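Long-range contact in putative lipoprotein (Bacteroides fragilis, PDB 3QNK), which is a SusD-like protein, probably an outer-membrane lipoprotein that binds glycans at the cell surface for uptake: residues 300-306 against 479-483. Numbering follows the deposited sequence.
Sequences ADQVFDI and TEFKV
Phe304 and Phe481 are the hydrogen-bonded pair of a short antiparallel ladder. Phe304 N gives a nearly straight bond to Phe481 O (2.9 Å, 177° at the hydrogen), and Phe481 N answers to Phe304 O at 3.0 Å. Ile306 N adds a third backbone bond, to Thr479 O at 2.8 Å. The two aromatic rings lie on the same side of the ladder. Their planes are 25° apart but slid, so they barely overlap. What sits over the Phe481 face is Phe304 CB, 3.8 Å from the ring centroid, a CH-pi contact. With CG between its own N and carbonyl carbon (chi1 69°), the Phe481 ring reaches strand 304-305. Val483 CG2 meets Phe304 CE2 obliquely. Across the ladder, Val303 CG1 touches Glu480 CB. Lys482 CG passes Ala300 O at 3.6 Å. Asp305 OD1 takes its main bond from Asn307 N; Thr479 OG1 lies 3.1 Å from it, a weak bond at most. Tyr295 packs edge-to-face with Phe304. Strand 304-305 is outermost in a three-stranded sheet, beside 480-488. Backbone bonds fix the register. The Asp305 and Glu480 carboxylates approach to 4.6 Å (OD2 to OE2); bonds from Asn307 N and with Ser477 OG probably ease their repulsion.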
loop_
_atom_site.group_PDB
_atom_site.type_symbol
_atom_site.label_atom_id
_atom_site.label_comp_id
_atom_site.label_asym_id
_atom_site.label_seq_id
_atom_site.Cartn_x
_atom_site.Cartn_y
_atom_site.Cartn_z
ATOM N N ALA B 300 18.679 39.710 7.093
ATOM C CA ALA B 300 17.877 39.169 8.202
ATOM C C ALA B 300 17.680 40.169 9.369
ATOM O O ALA B 300 16.725 40.023 10.135
ATOM C CB ALA B 300 18.516 37.895 8.733
ATOM N N ASP B 301 18.587 41.144 9.528
ATOM C CA ASP B 301 18.483 42.128 10.605
ATOM C C ASP B 301 17.557 43.286 10.206
ATOM O O ASP B 301 17.227 44.093 11.052
ATOM C CB ASP B 301 19.869 42.645 11.038
ATOM C CG ASP B 301 20.789 43.210 9.976
ATOM O OD1 ASP B 301 20.731 42.733 8.813
ATOM O OD2 ASP B 301 21.690 44.007 10.340
ATOM N N GLN B 302 17.086 43.334 8.955
ATOM C CA GLN B 302 16.221 44.402 8.451
ATOM C C GLN B 302 14.803 44.240 8.916
ATOM O O GLN B 302 14.219 43.172 8.698
ATOM C CB GLN B 302 16.239 44.452 6.919
ATOM C CG GLN B 302 15.419 45.626 6.423
ATOM C CD GLN B 302 15.830 46.256 5.124
ATOM O OE1 GLN B 302 16.446 45.647 4.214
ATOM N NE2 GLN B 302 15.400 47.494 4.996
ATOM N N VAL B 303 14.217 45.314 9.490
ATOM C CA VAL B 303 12.835 45.253 9.937
ATOM C C VAL B 303 11.961 46.085 8.999
ATOM O O VAL B 303 12.292 47.234 8.683
ATOM C CB VAL B 303 12.689 45.681 11.409
ATOM C CG1 VAL B 303 11.240 45.588 11.872
ATOM C CG2 VAL B 303 13.587 44.841 12.326
ATOM N N PHE B 304 10.868 45.480 8.530
ATOM C CA PHE B 304 9.891 46.126 7.688
ATOM C C PHE B 304 8.577 46.301 8.398
ATOM O O PHE B 304 8.235 45.491 9.248
ATOM C CB PHE B 304 9.643 45.322 6.434
ATOM C CG PHE B 304 10.897 44.980 5.688
ATOM C CD1 PHE B 304 11.407 45.848 4.714
ATOM C CD2 PHE B 304 11.567 43.780 5.935
ATOM C CE1 PHE B 304 12.562 45.519 4.006
ATOM C CE2 PHE B 304 12.699 43.441 5.208
ATOM C CZ PHE B 304 13.187 44.304 4.243
ATOM N N ASP B 305 7.831 47.357 8.039
ATOM C CA ASP B 305 6.496 47.620 8.549
ATOM C C ASP B 305 5.533 47.343 7.427
ATOM O O ASP B 305 5.636 47.945 6.358
ATOM C CB ASP B 305 6.355 49.053 9.071
ATOM C CG ASP B 305 5.066 49.306 9.831
ATOM O OD1 ASP B 305 3.981 49.300 9.188
ATOM O OD2 ASP B 305 5.140 49.524 11.071
ATOM N N ILE B 306 4.602 46.420 7.667
ATOM C CA ILE B 306 3.595 45.943 6.721
ATOM C C ILE B 306 2.807 47.112 6.078
ATOM O O ILE B 306 2.294 46.976 4.975
ATOM C CB ILE B 306 2.679 44.944 7.488
ATOM C CG1 ILE B 306 2.263 43.798 6.610
ATOM C CG2 ILE B 306 1.497 45.583 8.252
ATOM C CD1 ILE B 306 1.510 42.688 7.373
ATOM N N THR B 479 2.742 44.645 13.437
ATOM C CA THR B 479 2.875 45.388 12.188
ATOM C C THR B 479 4.236 45.144 11.471
ATOM O O THR B 479 4.337 45.407 10.276
ATOM C CB THR B 479 2.645 46.879 12.535
ATOM O OG1 THR B 479 2.499 47.651 11.357
ATOM C CG2 THR B 479 3.731 47.469 13.427
ATOM N N GLU B 480 5.250 44.621 12.180
ATOM C CA GLU B 480 6.591 44.447 11.639
ATOM C C GLU B 480 7.065 43.029 11.579
ATOM O O GLU B 480 6.787 42.228 12.475
ATOM C CB GLU B 480 7.611 45.224 12.465
ATOM C CG GLU B 480 7.338 46.705 12.554
ATOM C CD GLU B 480 7.863 47.310 13.837
ATOM O OE1 GLU B 480 7.462 46.828 14.921
ATOM O OE2 GLU B 480 8.684 48.254 13.761
ATOM N N PHE B 481 7.927 42.778 10.569
ATOM C CA PHE B 481 8.520 41.492 10.246
ATOM C C PHE B 481 9.949 41.629 9.734
ATOM O O PHE B 481 10.376 42.713 9.330
ATOM C CB PHE B 481 7.658 40.770 9.189
ATOM C CG PHE B 481 7.669 41.409 7.825
ATOM C CD1 PHE B 481 6.784 42.433 7.510
ATOM C CD2 PHE B 481 8.567 40.990 6.852
ATOM C CE1 PHE B 481 6.825 43.058 6.251
ATOM C CE2 PHE B 481 8.603 41.605 5.594
ATOM C CZ PHE B 481 7.729 42.630 5.299
ATOM N N LYS B 482 10.672 40.489 9.773
ATOM C CA LYS B 482 12.022 40.218 9.276
ATOM C C LYS B 482 11.897 39.103 8.220
ATOM O O LYS B 482 10.987 38.269 8.332
ATOM C CB LYS B 482 12.955 39.768 10.429
ATOM C CG LYS B 482 13.441 40.856 11.398
ATOM C CD LYS B 482 14.068 40.183 12.619
ATOM C CE LYS B 482 14.836 41.080 13.568
ATOM N NZ LYS B 482 16.147 40.478 13.960
ATOM N N VAL B 483 12.806 39.072 7.209
ATOM C CA VAL B 483 12.842 37.998 6.197
ATOM C C VAL B 483 13.731 36.899 6.761
ATOM O O VAL B 483 14.798 37.180 7.291
ATOM C CB VAL B 483 13.282 38.484 4.782
ATOM C CG1 VAL B 483 13.322 37.331 3.775
ATOM C CG2 VAL B 483 12.360 39.609 4.293
#